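Local coordinates for protein trichothecene 15-O-acetyltransferase TRI3 (Fusarium sporotrichioides, PDB 3FOT) that catalyses 15-O-acetylation in the biosynthesis of trichothecene mycotoxins such as T-2 toxin, as the product of a gene in the core trichothecene cluster, at residues E366-K369 against S370-V373; L480-R484 against D485-L489. All coordinates share one frame; numbering follows the deposited sequence. Where two conformers were deposited one is given.

Interaction 1: E366-K369 against S370-V373. Unlike the reference sequence in segment 370-373: Thr372 (reference Ala).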
ATOM      1  N   GLU A 366     -24.194 -10.516  -8.280  1.00 19.12           N
ATOM      2  CA  GLU A 366     -25.104 -10.869  -9.363  1.00 20.53           C
ATOM      3  C   GLU A 366     -26.320  -9.959  -9.294  1.00 19.70           C
ATOM      4  O   GLU A 366     -26.457  -9.155  -8.362  1.00 20.31           O
ATOM      5  CB  GLU A 366     -25.566 -12.331  -9.253  1.00 20.47           C
ATOM      6  CG  GLU A 366     -24.471 -13.382  -9.085  1.00 21.78           C
ATOM      7  CD  GLU A 366     -25.065 -14.747  -8.761  1.00 23.25           C
ATOM      8  OE1 GLU A 366     -24.392 -15.544  -8.088  1.00 26.46           O
ATOM      9  OE2 GLU A 366     -26.219 -15.021  -9.179  1.00 27.41           O
ATOM     10  N   ASN A 367     -27.200 -10.099 -10.285  1.00 20.01           N
ATOM     11  CA  ASN A 367     -28.437  -9.315 -10.428  0.50 19.01           C
ATOM     12  C   ASN A 367     -28.193  -7.817 -10.347  1.00 18.86           C
ATOM     13  O   ASN A 367     -28.771  -7.061  -9.544  1.00 18.55           O
ATOM     14  CB  ASN A 367     -29.556  -9.780  -9.497  0.50 19.51           C
ATOM     15  CG  ASN A 367     -30.941  -9.380 -10.009  0.50 18.64           C
ATOM     16  OD1 ASN A 367     -31.078  -8.743 -11.061  0.50 16.83           O
ATOM     17  ND2 ASN A 367     -31.970  -9.762  -9.266  0.50 18.59           N
ATOM     18  N   LEU A 368     -27.332  -7.380 -11.253  1.00 17.61           N
ATOM     19  CA  LEU A 368     -26.941  -5.979 -11.299  1.00 16.24           C
ATOM     20  C   LEU A 368     -28.121  -5.055 -11.615  1.00 15.40           C
ATOM     21  O   LEU A 368     -28.175  -3.922 -11.120  1.00 14.24           O
ATOM     22  CB  LEU A 368     -25.775  -5.776 -12.279  1.00 15.74           C
ATOM     23  CG  LEU A 368     -24.491  -6.536 -11.902  1.00 15.75           C
ATOM     24  CD1 LEU A 368     -23.388  -6.322 -12.953  1.00 15.05           C
ATOM     25  CD2 LEU A 368     -23.996  -6.100 -10.531  1.00 14.43           C
ATOM     26  N   LYS A 369     -29.100  -5.533 -12.385  1.00 14.83           N
ATOM     27  CA  LYS A 369     -30.219  -4.655 -12.724  1.00 15.46           C
ATOM     28  C   LYS A 369     -30.985  -4.262 -11.465  1.00 14.85           C
ATOM     29  O   LYS A 369     -31.422  -3.115 -11.356  1.00 15.20           O
ATOM     30  CB  LYS A 369     -31.185  -5.298 -13.742  1.00 16.55           C
ATOM     31  CG  LYS A 369     -32.338  -4.384 -14.207  0.50 17.50           C
ATOM     32  CD  LYS A 369     -31.904  -2.931 -14.526  1.00 21.89           C
ATOM     33  CE  LYS A 369     -33.072  -2.083 -15.012  1.00 22.00           C
ATOM     34  NZ  LYS A 369     -34.244  -2.059 -14.066  1.00 23.49           N
ATOM     35  N   SER A 370     -31.115  -5.199 -10.520  1.00 13.22           N
ATOM     36  CA  SER A 370     -31.899  -4.976  -9.297  1.00 13.46           C
ATOM     37  C   SER A 370     -31.254  -3.956  -8.358  1.00 13.23           C
ATOM     38  O   SER A 370     -31.930  -3.460  -7.465  1.00 13.30           O
ATOM     39  CB  SER A 370     -32.123  -6.279  -8.518  1.00 14.05           C
ATOM     40  OG  SER A 370     -30.898  -6.709  -7.922  1.00 14.26           O
ATOM     41  N   ILE A 371     -29.960  -3.676  -8.553  1.00 12.59           N
ATOM     42  CA  ILE A 371     -29.250  -2.666  -7.749  1.00 12.81           C
ATOM     43  C   ILE A 371     -28.847  -1.410  -8.537  1.00 13.72           C
ATOM     44  O   ILE A 371     -28.115  -0.550  -8.015  1.00 14.18           O
ATOM     45  CB  ILE A 371     -28.017  -3.276  -6.981  1.00 12.04           C
ATOM     46  CG1 ILE A 371     -26.933  -3.770  -7.953  1.00 12.50           C
ATOM     47  CG2 ILE A 371     -28.490  -4.369  -5.991  1.00 11.39           C
ATOM     48  CD1 ILE A 371     -25.582  -4.014  -7.278  1.00 13.69           C
ATOM     49  N   THR A 372     -29.292  -1.321  -9.796  1.00 13.62           N
ATOM     50  CA  THR A 372     -29.024  -0.159 -10.650  1.00 14.91           C
ATOM     51  C   THR A 372     -29.927   1.003 -10.254  1.00 15.29           C
ATOM     52  O   THR A 372     -31.144   0.987 -10.481  1.00 16.35           O
ATOM     53  CB  THR A 372     -29.150  -0.509 -12.162  1.00 15.03           C
ATOM     54  OG1 THR A 372     -28.230  -1.563 -12.469  1.00 16.47           O
ATOM     55  CG2 THR A 372     -28.838   0.699 -13.050  1.00 15.71           C
ATOM     56  N   VAL A 373     -29.326   1.999  -9.603  1.00 15.66           N
ATOM     57  CA  VAL A 373     -30.053   3.174  -9.129  1.00 16.66           C
ATOM     58  C   VAL A 373     -29.323   4.434  -9.563  1.00 16.45           C
ATOM     59  O   VAL A 373     -28.096   4.468  -9.623  1.00 17.89           O
ATOM     60  CB  VAL A 373     -30.221   3.205  -7.579  1.00 16.79           C
ATOM     61  CG1 VAL A 373     -31.095   2.067  -7.108  1.00 17.71           C
ATOM     62  CG2 VAL A 373     -28.851   3.174  -6.858  1.00 18.04           C
TER
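Ser370 turns back on Asn367 and holds its carbonyl oxygen twice. The hydroxyl makes the shorter bond, Ser370 OG donating to Asn367 O at 2.7 Å and lying in the carbonyl plane, while the amide adds a weak, bent bond from Ser370 N to the same oxygen. The hydroxyl reaches that acceptor because OG sits between the backbone N and the carbonyl carbon (chi1 71°). In one of its two conformers the side-chain amide of Asn367 lies alongside, with Asn367 CG 3.4 Å from Ser370 OG. Next, Ile371 donates its N-H to Leu368 O at 3.1 Å from well above the carbonyl plane. Its side chain also leans back over the preceding turn: Ile371 CG1 comes within 3.4 Å of Leu368 O, and the branch ends in an apolar contact of 4.2 Å between Ile371 CD1 and Leu368 CD2, the two side chains slanting across each other. Thr372 brings the second donor to that carbonyl, Thr372 OG1 lying 2.7 Å from Leu368 O on the opposite face of its plane from Ile371 N. Two bonds thus grip Leu368 O, and the threonine hydroxyl is pinned to the backbone of the turn. The amide of Thr372 goes one residue further on, with Thr372 N bonded to Lys369 O at 3.2 Å and an N-H...O angle of 158°. Beyond it, Val373 leans on helices 306-321 and 379-401, and Ile371 packs against both as well, meeting Leu319 on the first and Ser388 and Ala389 on the second. The ladder of bonds from each N-H to the C=O three residues earlier is that of overlapping beta turns, here forming a compact surface turn, trimmed with serine and threonine hydroxyls, in the connection from strand 358-365 to helix 379-401.

Interaction 2: L480-R484 against D485-L489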
ATOM      1  N   LEU A 480      -9.146   3.211  -0.049  1.00 12.18           N
ATOM      2  CA  LEU A 480      -9.792   3.883   1.082  1.00 12.97           C
ATOM      3  C   LEU A 480      -8.907   3.774   2.306  1.00 13.50           C
ATOM      4  O   LEU A 480      -8.465   2.681   2.657  1.00 13.94           O
ATOM      5  CB  LEU A 480     -11.144   3.222   1.404  1.00 12.53           C
ATOM      6  CG  LEU A 480     -11.939   3.812   2.592  1.00 11.84           C
ATOM      7  CD1 LEU A 480     -12.527   5.157   2.240  1.00 11.44           C
ATOM      8  CD2 LEU A 480     -13.006   2.844   3.114  1.00 13.09           C
ATOM      9  N   ASP A 481      -8.653   4.887   2.979  1.00 13.81           N
ATOM     10  CA  ASP A 481      -8.150   4.731   4.343  1.00 14.81           C
ATOM     11  C   ASP A 481      -8.738   5.771   5.273  1.00 13.64           C
ATOM     12  O   ASP A 481      -9.669   6.487   4.890  1.00 14.40           O
ATOM     13  CB  ASP A 481      -6.632   4.609   4.428  1.00 16.65           C
ATOM     14  CG  ASP A 481      -5.916   5.761   3.833  1.00 19.09           C
ATOM     15  OD1 ASP A 481      -6.559   6.814   3.604  1.00 22.62           O
ATOM     16  OD2 ASP A 481      -4.677   5.594   3.630  1.00 22.01           O
ATOM     17  N   SER A 482      -8.200   5.847   6.476  1.00 12.47           N
ATOM     18  CA  SER A 482      -8.745   6.720   7.485  1.00 10.79           C
ATOM     19  C   SER A 482      -7.629   7.297   8.320  1.00 10.53           C
ATOM     20  O   SER A 482      -6.658   6.605   8.620  1.00  8.78           O
ATOM     21  CB  SER A 482      -9.678   5.937   8.407  1.00 12.23           C
ATOM     22  OG  SER A 482     -10.260   6.830   9.345  1.00 14.91           O
ATOM     23  N   TRP A 483      -7.787   8.560   8.703  1.00  9.23           N
ATOM     24  CA  TRP A 483      -6.864   9.178   9.667  1.00  9.27           C
ATOM     25  C   TRP A 483      -7.611  10.219  10.461  1.00  9.49           C
ATOM     26  O   TRP A 483      -8.346  11.007   9.872  1.00  9.66           O
ATOM     27  CB  TRP A 483      -5.745   9.820   8.897  1.00  8.86           C
ATOM     28  CG  TRP A 483      -4.667  10.481   9.685  1.00  9.25           C
ATOM     29  CD1 TRP A 483      -4.332  11.798   9.653  1.00  8.83           C
ATOM     30  CD2 TRP A 483      -3.750   9.847  10.574  1.00 10.02           C
ATOM     31  NE1 TRP A 483      -3.253  12.033  10.494  1.00  9.18           N
ATOM     32  CE2 TRP A 483      -2.884  10.852  11.072  1.00  8.44           C
ATOM     33  CE3 TRP A 483      -3.583   8.526  11.018  1.00  8.80           C
ATOM     34  CZ2 TRP A 483      -1.851  10.578  11.972  1.00  9.42           C
ATOM     35  CZ3 TRP A 483      -2.546   8.255  11.928  1.00 10.25           C
ATOM     36  CH2 TRP A 483      -1.690   9.284  12.384  1.00  8.63           C
ATOM     37  N   ARG A 484      -7.452  10.207  11.793  1.00  9.08           N
ATOM     38  CA  ARG A 484      -8.126  11.214  12.660  1.00 10.96           C
ATOM     39  C   ARG A 484      -9.639  11.238  12.370  1.00 11.90           C
ATOM     40  O   ARG A 484     -10.277  12.323  12.305  1.00 12.42           O
ATOM     41  CB  ARG A 484      -7.526  12.601  12.482  1.00 10.61           C
ATOM     42  CG  ARG A 484      -6.070  12.658  12.960  1.00 11.11           C
ATOM     43  CD  ARG A 484      -5.491  14.006  12.653  1.00 12.14           C
ATOM     44  NE  ARG A 484      -4.115  14.114  13.131  1.00 11.91           N
ATOM     45  CZ  ARG A 484      -3.767  14.450  14.382  1.00 13.30           C
ATOM     46  NH1 ARG A 484      -2.481  14.525  14.701  1.00 11.80           N
ATOM     47  NH2 ARG A 484      -4.694  14.742  15.306  1.00 12.86           N
ATOM     48  N   ASP A 485     -10.177  10.028  12.227  1.00 12.21           N
ATOM     49  CA  ASP A 485     -11.618   9.751  11.994  1.00 13.85           C
ATOM     50  C   ASP A 485     -12.166  10.269  10.668  1.00 13.58           C
ATOM     51  O   ASP A 485     -13.389  10.317  10.486  1.00 13.57           O
ATOM     52  CB  ASP A 485     -12.492  10.305  13.121  1.00 15.12           C
ATOM     53  CG  ASP A 485     -12.410   9.484  14.381  1.00 18.93           C
ATOM     54  OD1 ASP A 485     -12.342   8.234  14.300  1.00 23.05           O
ATOM     55  OD2 ASP A 485     -12.457  10.110  15.449  1.00 24.45           O
ATOM     56  N   ALA A 486     -11.287  10.660   9.753  1.00 12.04           N
ATOM     57  CA  ALA A 486     -11.717  11.099   8.434  1.00 12.12           C
ATOM     58  C   ALA A 486     -11.284  10.080   7.394  1.00 12.76           C
ATOM     59  O   ALA A 486     -10.108   9.714   7.347  1.00 12.13           O
ATOM     60  CB  ALA A 486     -11.132  12.470   8.109  1.00 12.32           C
ATOM     61  N   SER A 487     -12.226   9.657   6.547  1.00 11.78           N
ATOM     62  CA  SER A 487     -11.930   8.723   5.446  1.00 11.75           C
ATOM     63  C   SER A 487     -11.503   9.469   4.190  1.00 11.72           C
ATOM     64  O   SER A 487     -12.123  10.454   3.798  1.00 12.17           O
ATOM     65  CB  SER A 487     -13.145   7.825   5.143  1.00 10.63           C
ATOM     66  OG  SER A 487     -13.461   7.021   6.275  1.00 14.09           O
ATOM     67  N   THR A 488     -10.440   8.991   3.552  1.00 10.77           N
ATOM     68  CA  THR A 488     -10.005   9.528   2.279  1.00 11.06           C
ATOM     69  C   THR A 488     -10.155   8.470   1.188  1.00 10.88           C
ATOM     70  O   THR A 488      -9.727   7.329   1.392  1.00 10.05           O
ATOM     71  CB  THR A 488      -8.529   9.914   2.373  1.00 12.42           C
ATOM     72  OG1 THR A 488      -8.411  11.024   3.287  1.00 13.92           O
ATOM     73  CG2 THR A 488      -8.007  10.313   1.001  1.00 12.17           C
ATOM     74  N   LEU A 489     -10.768   8.840   0.073  1.00 11.00           N
ATOM     75  CA  LEU A 489     -10.774   7.976  -1.108  1.00 13.01           C
ATOM     76  C   LEU A 489      -9.809   8.560  -2.097  1.00 12.58           C
ATOM     77  O   LEU A 489      -9.838   9.758  -2.386  1.00 12.97           O
ATOM     78  CB  LEU A 489     -12.167   7.855  -1.756  1.00 12.67           C
ATOM     79  CG  LEU A 489     -13.188   6.954  -1.062  1.00 16.15           C
ATOM     80  CD1 LEU A 489     -13.823   7.747   0.042  1.00 20.75           C
ATOM     81  CD2 LEU A 489     -14.275   6.517  -2.073  1.00 16.74           C
TER
HETATM   82  O   HOH W   1     -12.208   4.721   5.908  1.00 20.33           O
HETATM   83  O   HOH W   2      -8.977   7.260  11.774  1.00 13.68           O
HETATM   84  O   HOH W   3     -13.004   6.977   8.942  1.00 16.87           O
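Trp483 and Ala486 exchange both of their backbone hydrogen bonds: Trp483 N donates to Ala486 O at 2.9 Å, and Ala486 N returns the bond to Trp483 O at 3.0 Å. Two residues further from the turn the same reciprocal pairing recurs, with Asp481 N bonded to Thr488 O at 3.1 Å and Thr488 N to Asp481 O at 2.9 Å. The amides of the turn itself look outward: Asp485 N donates to a water 3.1 Å away that also bonds Ser482 OG, and Arg484 N is taken up by the carboxylate of Glu443. This is a two-residue beta hairpin closed by a type I' turn, with Arg484 and Asp485 both at positive phi, and its strands 477-483 and 486-494 are the inner pair of a four-stranded sheet. Ser482 and Ser487 form a non-hydrogen-bonded pair, so their backbone polar groups face outward, Ser482 bonding to the backbone of Asn442 and Ser487 to that of Leu284, with Ser487 N also bonded to Ser289 OG. Their hydroxyls are joined by a shared water, and a further water lies 2.6 Å from Ser487 OG, giving a weak bond to Asp481 O as well. On the same face Leu480 and Leu489 meet through their CD1 atoms at 3.6 Å, next to helix 306-321. The other face carries Asp481, Trp483, Ala486 and Thr488 and packs towards strand 457-469, where Val462 O accepts from both Trp483 NE1 and Arg484 NE. The arginine chain, extended from CG to NE, starts over the indole: Arg484 CG stands 3.7 Å above one face of the Trp483 ring, offset towards its rim. His448 meets the same ring edge-to-face.

Interaction 1 lies at the periphery, its centre about 31 Å from the centre of the chain, whereas interaction 2 is much deeper, at about 14 Å. Their centres are 28 Å apart and their nearest atoms about 16 Å apart, so they do not touch. Helix 306-321 connects them indirectly: Ile306, Ser307 and Thr310 meet the hairpin of 480-489, while Leu316 and Leu319, further along the same helix, receive the loop of 366-373. Both lie away from His414, which binds 15-deacetylcalonectrin.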